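Local atomic coordinates of ethylbenzene dehydrogenase alpha-subunit (Aromatoleum aromaticum, PDB entry 2IVF), a protein that belongs to the molybdopterin oxidoreductase family and carries a molybdenum atom, the ligands MGD and MD1, and an iron/sulfur cluster. Residues A132-N136 against T857-H863; Y656-T662 against F673-A679. All coordinates share one frame; numbering follows the deposited sequence.

Contact 1: A132-N136 against T857-H863; sequences AFNNN and THLTNSH
With CG anti to the backbone N in His863 (chi1 -175°) and anti to the carbonyl carbon in Asn135, the imidazole and the amide come to lie flat on one another, their planes 8° apart. Asn135 ND2 sits over the middle of the ring, 3.4 Å from His863 CD2, and Ala132 CB touches the same CD2 carbon obliquely. The amide is kept from rotating by its own turn: Asn135 ND2 donates to Ala132 O at 2.8 Å, an oxygen that Asn135 N also reaches from the same face. Asn135 ND2 also bonds Asn40 of the beta-subunit, and Asn135 OD1 receives Lys44 of the same subunit. A second stack follows, amide on amide, where Asn136 and Asn861 overlap with planes 4° apart. Asn861 ND2 is bonded chiefly to Glu141 and only weakly to Asn135 O, at 3.4 Å, while Asn861 OD1 caps Leu864 N. Asn136 OD1, by contrast, is buried without a polar partner; it faces the rim of the His858 ring, 3.4 Å from His858 CD2. Beyond it, the rings of His858 and Phe133 meet rim to rim, nearly perpendicular, His858 NE2 lying 3.8 Å from Phe133 CD1. His858 ND1 accepts from Ile854 N, which fixes the ring's turn. Thr857 CG2 leans on one face of this imidazole and reaches Phe133 CE1 at 4.1 Å. The type I turn from His858 ends at Asn861, the N-cap of helix 862-865, a classic helix start, here in the molybdopterin dinucleotide-binding domain, with Thr857 in the MD1 pocket.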
ATOM      1  N   ALA A 132      10.202   0.541  -3.011  1.00 23.64           N
ATOM      2  CA  ALA A 132      10.766  -0.808  -3.264  1.00 23.38           C
ATOM      3  C   ALA A 132      10.538  -1.271  -4.698  1.00 22.86           C
ATOM      4  O   ALA A 132      10.726  -2.445  -5.023  1.00 23.37           O
ATOM      5  CB  ALA A 132      10.116  -1.807  -2.327  1.00 22.49           C
ATOM      6  N   PHE A 133      10.210  -0.339  -5.583  1.00 23.43           N
ATOM      7  CA  PHE A 133       9.887  -0.689  -6.951  1.00 23.30           C
ATOM      8  C   PHE A 133      11.048  -1.312  -7.752  1.00 23.49           C
ATOM      9  O   PHE A 133      10.836  -2.088  -8.661  1.00 22.66           O
ATOM     10  CB  PHE A 133       9.299   0.522  -7.710  1.00 24.33           C
ATOM     11  CG  PHE A 133       8.639   0.078  -8.954  1.00 23.00           C
ATOM     12  CD1 PHE A 133       7.423  -0.548  -8.857  1.00 24.61           C
ATOM     13  CD2 PHE A 133       9.269   0.162 -10.182  1.00 24.16           C
ATOM     14  CE1 PHE A 133       6.798  -1.066  -9.997  1.00 24.01           C
ATOM     15  CE2 PHE A 133       8.655  -0.360 -11.313  1.00 23.31           C
ATOM     16  CZ  PHE A 133       7.423  -0.981 -11.199  1.00 22.62           C
ATOM     17  N   ASN A 134      12.296  -1.042  -7.372  1.00 23.14           N
ATOM     18  CA  ASN A 134      13.398  -1.729  -7.991  1.00 22.78           C
ATOM     19  C   ASN A 134      13.221  -3.246  -7.970  1.00 22.81           C
ATOM     20  O   ASN A 134      13.691  -3.948  -8.856  1.00 23.23           O
ATOM     21  CB  ASN A 134      14.699  -1.354  -7.262  1.00 23.36           C
ATOM     22  CG  ASN A 134      14.826  -2.025  -5.874  1.00 25.37           C
ATOM     23  OD1 ASN A 134      14.524  -1.419  -4.834  1.00 27.22           O
ATOM     24  ND2 ASN A 134      15.358  -3.243  -5.864  1.00 22.82           N
ATOM     25  N   ASN A 135      12.503  -3.766  -6.967  1.00 22.99           N
ATOM     26  CA  ASN A 135      12.277  -5.202  -6.859  1.00 23.21           C
ATOM     27  C   ASN A 135      11.313  -5.697  -7.885  1.00 23.07           C
ATOM     28  O   ASN A 135      11.449  -6.823  -8.351  1.00 22.71           O
ATOM     29  CB  ASN A 135      11.789  -5.524  -5.461  1.00 24.06           C
ATOM     30  CG  ASN A 135      12.823  -5.175  -4.435  1.00 24.94           C
ATOM     31  OD1 ASN A 135      13.852  -5.839  -4.356  1.00 23.13           O
ATOM     32  ND2 ASN A 135      12.647  -4.048  -3.758  1.00 23.96           N
ATOM     33  N   ASN A 136      10.367  -4.848  -8.274  1.00 23.02           N
ATOM     34  CA  ASN A 136       9.465  -5.196  -9.371  1.00 23.50           C
ATOM     35  C   ASN A 136      10.216  -5.375 -10.682  1.00 23.69           C
ATOM     36  O   ASN A 136       9.943  -6.294 -11.464  1.00 23.86           O
ATOM     37  CB  ASN A 136       8.392  -4.144  -9.564  1.00 23.82           C
ATOM     38  CG  ASN A 136       7.326  -4.185  -8.492  1.00 24.40           C
ATOM     39  OD1 ASN A 136       7.612  -3.888  -7.354  1.00 26.68           O
ATOM     40  ND2 ASN A 136       6.084  -4.517  -8.870  1.00 24.53           N
ATOM     41  N   THR A 857      -0.172  -4.448  -9.175  1.00 22.25           N
ATOM     42  CA  THR A 857       1.177  -4.154  -9.636  1.00 22.83           C
ATOM     43  C   THR A 857       2.239  -4.833  -8.784  1.00 22.67           C
ATOM     44  O   THR A 857       3.251  -5.327  -9.332  1.00 23.55           O
ATOM     45  CB  THR A 857       1.386  -2.630  -9.684  1.00 22.29           C
ATOM     46  OG1 THR A 857       0.521  -2.144 -10.709  1.00 27.93           O
ATOM     47  CG2 THR A 857       2.837  -2.225 -10.012  1.00 22.62           C
ATOM     48  N   HIS A 858       1.980  -4.907  -7.483  1.00 22.68           N
ATOM     49  CA  HIS A 858       2.940  -5.446  -6.512  1.00 22.87           C
ATOM     50  C   HIS A 858       2.427  -6.704  -5.802  1.00 22.18           C
ATOM     51  O   HIS A 858       3.109  -7.251  -4.867  1.00 23.68           O
ATOM     52  CB  HIS A 858       3.256  -4.401  -5.455  1.00 21.84           C
ATOM     53  CG  HIS A 858       3.510  -3.041  -6.009  1.00 21.00           C
ATOM     54  ND1 HIS A 858       2.502  -2.147  -6.262  1.00 25.09           N
ATOM     55  CD2 HIS A 858       4.656  -2.433  -6.384  1.00 21.24           C
ATOM     56  CE1 HIS A 858       3.013  -1.043  -6.784  1.00 22.14           C
ATOM     57  NE2 HIS A 858       4.328  -1.173  -6.823  1.00 21.73           N
ATOM     58  N   LEU A 859       1.262  -7.188  -6.220  1.00 23.27           N
ATOM     59  CA  LEU A 859       0.667  -8.353  -5.585  1.00 23.48           C
ATOM     60  C   LEU A 859       1.365  -9.641  -5.948  1.00 24.44           C
ATOM     61  O   LEU A 859       1.186 -10.689  -5.294  1.00 24.19           O
ATOM     62  CB  LEU A 859      -0.843  -8.431  -5.866  1.00 23.23           C
ATOM     63  CG  LEU A 859      -1.725  -7.449  -5.125  1.00 22.53           C
ATOM     64  CD1 LEU A 859      -3.242  -7.717  -5.473  1.00 24.44           C
ATOM     65  CD2 LEU A 859      -1.419  -7.430  -3.584  1.00 24.97           C
ATOM     66  N   THR A 860       2.150  -9.583  -7.006  1.00 23.61           N
ATOM     67  CA  THR A 860       2.966 -10.711  -7.396  1.00 24.23           C
ATOM     68  C   THR A 860       4.449 -10.402  -7.197  1.00 23.85           C
ATOM     69  O   THR A 860       5.322 -11.052  -7.792  1.00 24.79           O
ATOM     70  CB  THR A 860       2.630 -11.190  -8.851  1.00 23.65           C
ATOM     71  OG1 THR A 860       2.645 -10.072  -9.760  1.00 22.92           O
ATOM     72  CG2 THR A 860       1.294 -11.928  -8.864  1.00 21.46           C
ATOM     73  N   ASN A 861       4.752  -9.442  -6.318  1.00 24.15           N
ATOM     74  CA  ASN A 861       6.121  -9.100  -6.015  1.00 23.83           C
ATOM     75  C   ASN A 861       6.580  -9.785  -4.773  1.00 24.09           C
ATOM     76  O   ASN A 861       6.008  -9.585  -3.703  1.00 25.30           O
ATOM     77  CB  ASN A 861       6.322  -7.605  -5.837  1.00 23.22           C
ATOM     78  CG  ASN A 861       7.739  -7.256  -5.780  1.00 24.88           C
ATOM     79  OD1 ASN A 861       8.272  -6.878  -4.714  1.00 24.62           O
ATOM     80  ND2 ASN A 861       8.421  -7.433  -6.898  1.00 24.50           N
ATOM     81  N   SER A 862       7.618 -10.595  -4.887  1.00 23.35           N
ATOM     82  CA  SER A 862       8.111 -11.300  -3.708  1.00 23.39           C
ATOM     83  C   SER A 862       8.464 -10.360  -2.557  1.00 22.93           C
ATOM     84  O   SER A 862       8.038 -10.576  -1.425  1.00 22.54           O
ATOM     85  CB  SER A 862       9.321 -12.139  -4.054  1.00 23.39           C
ATOM     86  OG  SER A 862       8.917 -13.224  -4.861  1.00 23.74           O
ATOM     87  N   HIS A 863       9.291  -9.369  -2.852  1.00 23.02           N
ATOM     88  CA  HIS A 863       9.802  -8.441  -1.831  1.00 23.13           C
ATOM     89  C   HIS A 863       8.684  -7.766  -1.041  1.00 23.38           C
ATOM     90  O   HIS A 863       8.706  -7.740   0.220  1.00 24.41           O
ATOM     91  CB  HIS A 863      10.695  -7.412  -2.515  1.00 23.47           C
ATOM     92  CG  HIS A 863      11.373  -6.470  -1.578  1.00 22.40           C
ATOM     93  ND1 HIS A 863      12.636  -6.699  -1.087  1.00 25.19           N
ATOM     94  CD2 HIS A 863      10.979  -5.285  -1.057  1.00 26.55           C
ATOM     95  CE1 HIS A 863      12.997  -5.695  -0.304  1.00 24.67           C
ATOM     96  NE2 HIS A 863      12.011  -4.821  -0.274  1.00 23.89           N
TER

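Contact 2: Y656-T662 against F673-A679. With MD1 (phosphoric acid 4-(2-amino-4-oxo-3,4,5,6,-tetrahydro-pteridin-6-yl)-2-hydroxy-3,4-dimercapto-but-3-en-yl ester guanylate ester), chain N.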
ATOM      1  N   TYR A 656      10.371   3.595 -14.757  1.00 24.11           N
ATOM      2  CA  TYR A 656      11.824   3.877 -14.809  1.00 23.14           C
ATOM      3  C   TYR A 656      12.467   3.392 -16.086  1.00 22.98           C
ATOM      4  O   TYR A 656      13.660   3.655 -16.326  1.00 22.64           O
ATOM      5  CB  TYR A 656      12.638   3.262 -13.678  1.00 24.52           C
ATOM      6  CG  TYR A 656      12.207   3.437 -12.244  1.00 23.80           C
ATOM      7  CD1 TYR A 656      11.297   4.424 -11.849  1.00 24.39           C
ATOM      8  CD2 TYR A 656      12.761   2.609 -11.263  1.00 22.53           C
ATOM      9  CE1 TYR A 656      10.915   4.549 -10.517  1.00 23.53           C
ATOM     10  CE2 TYR A 656      12.399   2.707  -9.952  1.00 23.30           C
ATOM     11  CZ  TYR A 656      11.482   3.704  -9.560  1.00 24.97           C
ATOM     12  OH  TYR A 656      11.134   3.818  -8.248  1.00 24.46           O
ATOM     13  N   GLU A 657      11.712   2.692 -16.917  1.00 22.93           N
ATOM     14  CA  GLU A 657      12.266   2.035 -18.126  1.00 23.04           C
ATOM     15  C   GLU A 657      11.733   2.653 -19.410  1.00 22.63           C
ATOM     16  O   GLU A 657      11.997   2.159 -20.520  1.00 24.08           O
ATOM     17  CB  GLU A 657      11.917   0.563 -18.138  1.00 23.06           C
ATOM     18  CG  GLU A 657      12.529  -0.249 -17.000  1.00 23.18           C
ATOM     19  CD  GLU A 657      12.138  -1.713 -17.042  1.00 24.22           C
ATOM     20  OE1 GLU A 657      11.105  -2.025 -17.654  1.00 22.09           O
ATOM     21  OE2 GLU A 657      12.866  -2.553 -16.453  1.00 20.65           O
ATOM     22  N   LYS A 658      10.968   3.733 -19.241  1.00 23.13           N
ATOM     23  CA  LYS A 658      10.360   4.479 -20.335  1.00 22.07           C
ATOM     24  C   LYS A 658      10.016   5.873 -19.859  1.00 22.28           C
ATOM     25  O   LYS A 658       9.642   6.097 -18.703  1.00 22.04           O
ATOM     26  CB  LYS A 658       9.105   3.784 -20.826  1.00 22.07           C
ATOM     27  CG  LYS A 658       7.994   3.709 -19.801  1.00 22.63           C
ATOM     28  CD  LYS A 658       6.926   2.650 -20.243  1.00 20.42           C
ATOM     29  CE  LYS A 658       5.925   2.543 -19.113  1.00 20.40           C
ATOM     30  NZ  LYS A 658       4.974   1.405 -19.292  1.00 20.24           N
ATOM     31  N   HIS A 659      10.163   6.849 -20.745  1.00 22.13           N
ATOM     32  CA  HIS A 659       9.835   8.239 -20.353  1.00 22.57           C
ATOM     33  C   HIS A 659       8.329   8.333 -20.129  1.00 23.20           C
ATOM     34  O   HIS A 659       7.528   7.746 -20.893  1.00 23.34           O
ATOM     35  CB  HIS A 659      10.214   9.214 -21.423  1.00 22.71           C
ATOM     36  CG  HIS A 659      11.649   9.157 -21.813  1.00 24.26           C
ATOM     37  ND1 HIS A 659      12.124   8.274 -22.759  1.00 23.87           N
ATOM     38  CD2 HIS A 659      12.712   9.887 -21.404  1.00 24.10           C
ATOM     39  CE1 HIS A 659      13.424   8.450 -22.904  1.00 25.47           C
ATOM     40  NE2 HIS A 659      13.806   9.435 -22.109  1.00 24.55           N
ATOM     41  N   GLU A 660       7.952   9.039 -19.063  1.00 21.86           N
ATOM     42  CA  GLU A 660       6.544   9.256 -18.745  1.00 23.34           C
ATOM     43  C   GLU A 660       6.369  10.463 -17.862  1.00 23.76           C
ATOM     44  O   GLU A 660       7.327  11.118 -17.458  1.00 21.81           O
ATOM     45  CB  GLU A 660       5.975   8.006 -18.034  1.00 22.92           C
ATOM     46  CG  GLU A 660       5.176   7.067 -18.916  1.00 25.15           C
ATOM     47  CD  GLU A 660       3.843   7.667 -19.337  1.00 27.60           C
ATOM     48  OE1 GLU A 660       3.527   8.781 -18.868  1.00 25.57           O
ATOM     49  OE2 GLU A 660       3.121   7.034 -20.129  1.00 28.22           O
ATOM     50  N   MET A 661       5.107  10.770 -17.579  1.00 24.32           N
ATOM     51  CA  MET A 661       4.784  11.809 -16.642  1.00 26.36           C
ATOM     52  C   MET A 661       3.650  11.278 -15.805  1.00 24.81           C
ATOM     53  O   MET A 661       2.777  10.603 -16.350  1.00 23.61           O
ATOM     54  CB  MET A 661       4.276  12.990 -17.410  1.00 25.60           C
ATOM     55  CG  MET A 661       4.083  14.212 -16.642  1.00 28.38           C
ATOM     56  SD  MET A 661       3.877  15.544 -17.864  1.00 35.98           S
ATOM     57  CE  MET A 661       2.407  14.995 -18.660  1.00 18.42           C
ATOM     58  N   THR A 662       3.646  11.582 -14.510  1.00 24.54           N
ATOM     59  CA  THR A 662       2.550  11.139 -13.660  1.00 25.36           C
ATOM     60  C   THR A 662       1.246  11.882 -14.018  1.00 25.68           C
ATOM     61  O   THR A 662       1.240  12.783 -14.837  1.00 27.56           O
ATOM     62  CB  THR A 662       2.898  11.352 -12.222  1.00 25.76           C
ATOM     63  OG1 THR A 662       3.209  12.729 -12.030  1.00 27.59           O
ATOM     64  CG2 THR A 662       4.110  10.509 -11.852  1.00 26.66           C
ATOM     65  N   PHE A 673       8.131  13.923 -13.568  1.00 24.17           N
ATOM     66  CA  PHE A 673       8.855  13.304 -14.663  1.00 24.10           C
ATOM     67  C   PHE A 673       9.382  11.918 -14.321  1.00 24.21           C
ATOM     68  O   PHE A 673       9.893  11.668 -13.223  1.00 25.34           O
ATOM     69  CB  PHE A 673      10.022  14.209 -15.043  1.00 24.29           C
ATOM     70  CG  PHE A 673      10.908  13.664 -16.113  1.00 23.64           C
ATOM     71  CD1 PHE A 673      10.405  13.375 -17.363  1.00 28.28           C
ATOM     72  CD2 PHE A 673      12.242  13.469 -15.884  1.00 25.58           C
ATOM     73  CE1 PHE A 673      11.256  12.877 -18.402  1.00 27.10           C
ATOM     74  CE2 PHE A 673      13.095  13.008 -16.892  1.00 26.17           C
ATOM     75  CZ  PHE A 673      12.594  12.712 -18.156  1.00 24.78           C
ATOM     76  N   VAL A 674       9.230  10.996 -15.269  1.00 23.41           N
ATOM     77  CA  VAL A 674       9.757   9.683 -15.104  1.00 23.55           C
ATOM     78  C   VAL A 674      10.720   9.469 -16.255  1.00 23.79           C
ATOM     79  O   VAL A 674      10.328   9.413 -17.413  1.00 23.02           O
ATOM     80  CB  VAL A 674       8.677   8.588 -15.076  1.00 23.50           C
ATOM     81  CG1 VAL A 674       9.344   7.202 -14.892  1.00 21.72           C
ATOM     82  CG2 VAL A 674       7.600   8.824 -13.995  1.00 24.41           C
ATOM     83  N   ASP A 675      11.994   9.361 -15.915  1.00 24.13           N
ATOM     84  CA  ASP A 675      13.005   9.175 -16.901  1.00 24.09           C
ATOM     85  C   ASP A 675      13.069   7.710 -17.334  1.00 24.28           C
ATOM     86  O   ASP A 675      12.604   6.801 -16.639  1.00 24.32           O
ATOM     87  CB  ASP A 675      14.383   9.628 -16.371  1.00 23.92           C
ATOM     88  CG  ASP A 675      15.320  10.116 -17.474  1.00 25.36           C
ATOM     89  OD1 ASP A 675      15.048   9.969 -18.690  1.00 21.53           O
ATOM     90  OD2 ASP A 675      16.394  10.648 -17.112  1.00 26.08           O
ATOM     91  N   ARG A 676      13.687   7.508 -18.478  1.00 24.12           N
ATOM     92  CA  ARG A 676      14.152   6.190 -18.851  1.00 24.61           C
ATOM     93  C   ARG A 676      15.543   6.001 -18.176  1.00 24.26           C
ATOM     94  O   ARG A 676      16.562   6.336 -18.744  1.00 23.73           O
ATOM     95  CB  ARG A 676      14.193   6.100 -20.368  1.00 23.98           C
ATOM     96  CG  ARG A 676      14.523   4.724 -20.931  1.00 25.30           C
ATOM     97  CD  ARG A 676      14.550   4.799 -22.449  1.00 27.46           C
ATOM     98  NE  ARG A 676      14.709   3.511 -23.111  1.00 29.68           N
ATOM     99  CZ  ARG A 676      15.881   2.955 -23.451  1.00 30.84           C
ATOM    100  NH1 ARG A 676      17.038   3.535 -23.154  1.00 30.97           N
ATOM    101  NH2 ARG A 676      15.894   1.798 -24.075  1.00 30.76           N
ATOM    102  N   SER A 677      15.561   5.469 -16.963  1.00 24.06           N
ATOM    103  CA  SER A 677      16.798   5.275 -16.192  1.00 24.88           C
ATOM    104  C   SER A 677      17.618   4.130 -16.734  1.00 23.78           C
ATOM    105  O   SER A 677      18.821   4.222 -16.795  1.00 23.71           O
ATOM    106  CB  SER A 677      16.499   5.020 -14.710  1.00 25.50           C
ATOM    107  OG  SER A 677      16.001   6.172 -14.084  1.00 27.11           O
ATOM    108  N   VAL A 678      16.941   3.092 -17.196  1.00 23.59           N
ATOM    109  CA  VAL A 678      17.570   1.893 -17.743  1.00 24.70           C
ATOM    110  C   VAL A 678      16.714   1.423 -18.906  1.00 24.03           C
ATOM    111  O   VAL A 678      15.526   1.775 -18.965  1.00 25.66           O
ATOM    112  CB  VAL A 678      17.622   0.773 -16.686  1.00 24.04           C
ATOM    113  CG1 VAL A 678      18.552   1.153 -15.511  1.00 23.64           C
ATOM    114  CG2 VAL A 678      16.215   0.478 -16.208  1.00 24.84           C
ATOM    115  N   ALA A 679      17.327   0.693 -19.838  1.00 25.21           N
ATOM    116  CA  ALA A 679      16.647   0.117 -20.982  1.00 25.22           C
ATOM    117  C   ALA A 679      15.686  -0.924 -20.449  1.00 25.98           C
ATOM    118  O   ALA A 679      15.997  -1.606 -19.454  1.00 25.52           O
ATOM    119  CB  ALA A 679      17.656  -0.543 -21.996  1.00 25.72           C
TER
HETATM  120  PB  MD1 N1987      -7.141  -2.838 -12.777  1.00 16.59           P
HETATM  121  O3B MD1 N1987      -5.892  -3.238 -11.893  1.00 15.03           O
HETATM  122  O1B MD1 N1987      -6.794  -1.572 -13.474  1.00 15.52           O
HETATM  123  O2B MD1 N1987      -7.743  -3.995 -13.477  1.00 15.68           O
HETATM  124  O3A MD1 N1987      -8.198  -2.466 -11.654  1.00 16.15           O
HETATM  125  C10 MD1 N1987      -8.334  -1.132 -11.117  1.00 17.02           C
HETATM  126  C11 MD1 N1987      -9.317  -1.298  -9.969  1.00 17.07           C
HETATM  127  O11 MD1 N1987      -8.500  -1.870  -8.892  1.00 18.30           O
HETATM  128  C12 MD1 N1987      -9.827   0.044  -9.519  1.00 17.74           C
HETATM  129  S12 MD1 N1987      -9.042   1.501  -9.952  1.00 18.07           S
HETATM  130  C13 MD1 N1987     -10.908   0.149  -8.679  1.00 16.61           C
HETATM  131  S13 MD1 N1987     -11.470   1.636  -8.112  1.00 15.35           S
HETATM  132  C14 MD1 N1987     -11.684  -1.028  -8.226  1.00 17.48           C
HETATM  133  N15 MD1 N1987     -11.755  -1.301  -6.831  1.00 15.70           N
HETATM  134  C16 MD1 N1987     -12.347  -2.444  -6.357  1.00 15.37           C
HETATM  135  C15 MD1 N1987     -12.481  -2.568  -4.987  1.00 17.69           C
HETATM  136  O14 MD1 N1987     -12.086  -1.665  -4.201  1.00 14.42           O
HETATM  137  N17 MD1 N1987     -12.998  -3.752  -4.571  1.00 16.59           N
HETATM  138  C17 MD1 N1987     -13.429  -4.728  -5.471  1.00 16.80           C
HETATM  139  N16 MD1 N1987     -13.943  -5.833  -4.950  1.00 15.57           N
HETATM  140  N18 MD1 N1987     -13.326  -4.549  -6.798  1.00 14.92           N
HETATM  141  C20 MD1 N1987     -12.802  -3.426  -7.239  1.00 16.65           C
HETATM  142  N8  MD1 N1987     -12.743  -3.218  -8.580  1.00 14.77           N
HETATM  143  C7  MD1 N1987     -12.130  -2.080  -9.211  1.00 16.37           C
HETATM  144  PA  MD1 N1987      -4.829  -4.445 -11.971  1.00 15.83           P
HETATM  145  O1A MD1 N1987      -3.620  -3.937 -11.256  1.00 15.08           O
HETATM  146  O2A MD1 N1987      -5.480  -5.657 -11.425  1.00 17.48           O
HETATM  147  O5' MD1 N1987      -4.515  -4.672 -13.502  1.00 17.74           O
HETATM  148  C5' MD1 N1987      -3.739  -3.665 -14.142  1.00 16.74           C
HETATM  149  C4' MD1 N1987      -2.621  -4.292 -14.870  1.00 14.91           C
HETATM  150  O4' MD1 N1987      -1.846  -3.183 -15.311  1.00 17.51           O
HETATM  151  C1' MD1 N1987      -0.511  -3.686 -15.370  1.00 16.62           C
HETATM  152  N9  MD1 N1987       0.528  -2.648 -15.402  1.00 17.49           N
HETATM  153  C4  MD1 N1987       1.198  -2.327 -16.500  1.00 17.93           C
HETATM  154  N3  MD1 N1987       1.079  -2.816 -17.757  1.00 16.65           N
HETATM  155  C2  MD1 N1987       1.850  -2.341 -18.735  1.00 16.66           C
HETATM  156  N2  MD1 N1987       1.728  -2.814 -20.004  1.00 16.03           N
HETATM  157  N1  MD1 N1987       2.815  -1.409 -18.408  1.00 18.55           N
HETATM  158  C6  MD1 N1987       2.991  -0.873 -17.155  1.00 15.70           C
HETATM  159  O6  MD1 N1987       3.836   0.006 -16.986  1.00 16.51           O
HETATM  160  C5  MD1 N1987       2.137  -1.345 -16.146  1.00 17.73           C
HETATM  161  N7  MD1 N1987       2.005  -1.111 -14.845  1.00 15.71           N
HETATM  162  C8  MD1 N1987       1.019  -1.900 -14.410  1.00 16.68           C
HETATM  163  C2' MD1 N1987      -0.356  -4.520 -14.102  1.00 17.27           C
HETATM  164  O2' MD1 N1987       0.675  -5.533 -14.195  1.00 18.21           O
HETATM  165  C3' MD1 N1987      -1.765  -5.090 -13.879  1.00 16.04           C
HETATM  166  O3' MD1 N1987      -1.837  -6.505 -14.195  1.00 15.84           O
HETATM  167  O   HOH W   1      11.830   2.656 -23.194  1.00 16.75           O
HETATM  168  O   HOH W   2      16.130  10.905 -20.912  1.00 38.75           O
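His659 lays one face of its imidazole against the aliphatic root of Arg676: Arg676 CB stands 3.8 Å from the centroid of the His659 ring and 19° off the normal, a CH-pi contact offset toward the rim. CG of Arg676 is anti to its backbone N (chi1 -174°) and the chain stays extended to NE, carrying it past the ring toward Glu657 O. A water bridges that gap, donating to Glu657 O and accepting from Arg676 NE in the guanidinium plane. Asp675 runs alongside His659, and a second water, in the plane of the imidazole, links His659 NE2 to Asp675 OD1, to which it donates; Asn78 is a further partner of Asp675. Beneath these side chains the strands 659-661 and 673-676 run antiparallel. Glu660 and Val674 form the hydrogen-bonded pair, Glu660 N to Val674 O and Val674 N to Glu660 O, both 2.9 Å. Their CB atoms lie 4.0 Å apart. Where the chain turns the corner at Lys658, Tyr656 O takes over, accepting from Ser677 N at 2.7 Å and weakly from Val678 N. Val678 CG2 packs on Glu657 CG at 3.8 Å; Glu657 OE1 accepts from Trp654 N and OE2 is salt-bridged to Arg142. Lys658, extended beyond CG, leaves the hairpin and gives NZ to MD1 O6 at 2.9 Å; Glu687 and the carbonyls of Ala653 and Ala195 also hold that amine. An ammonium among a carboxylate and three carbonyl-type oxygens is probably stabilised in its charged form, and would draw electron density toward O6 of the guanine.

In the fold
Contact 2 is nested along the chain inside the long loop that contact 1 closes, and the centres of the two lie about 17 Å apart on the same side of the chain's centre. They touch directly where Phe133 CB packs on Tyr656 OH at 3.8 Å; Glu106 and His82 bind that hydroxyl. Trp654 and Tyr655, just before 656-662, lie against the Phe133 ring. Both contacts reach the same ligand: the Thr857 side chain is about 4 Å from MD1, while Lys658 binds its guanine. Each also flanks the iron/sulfur cluster, about 5 Å away from the His858 side chain and about 6 Å from that of Thr662.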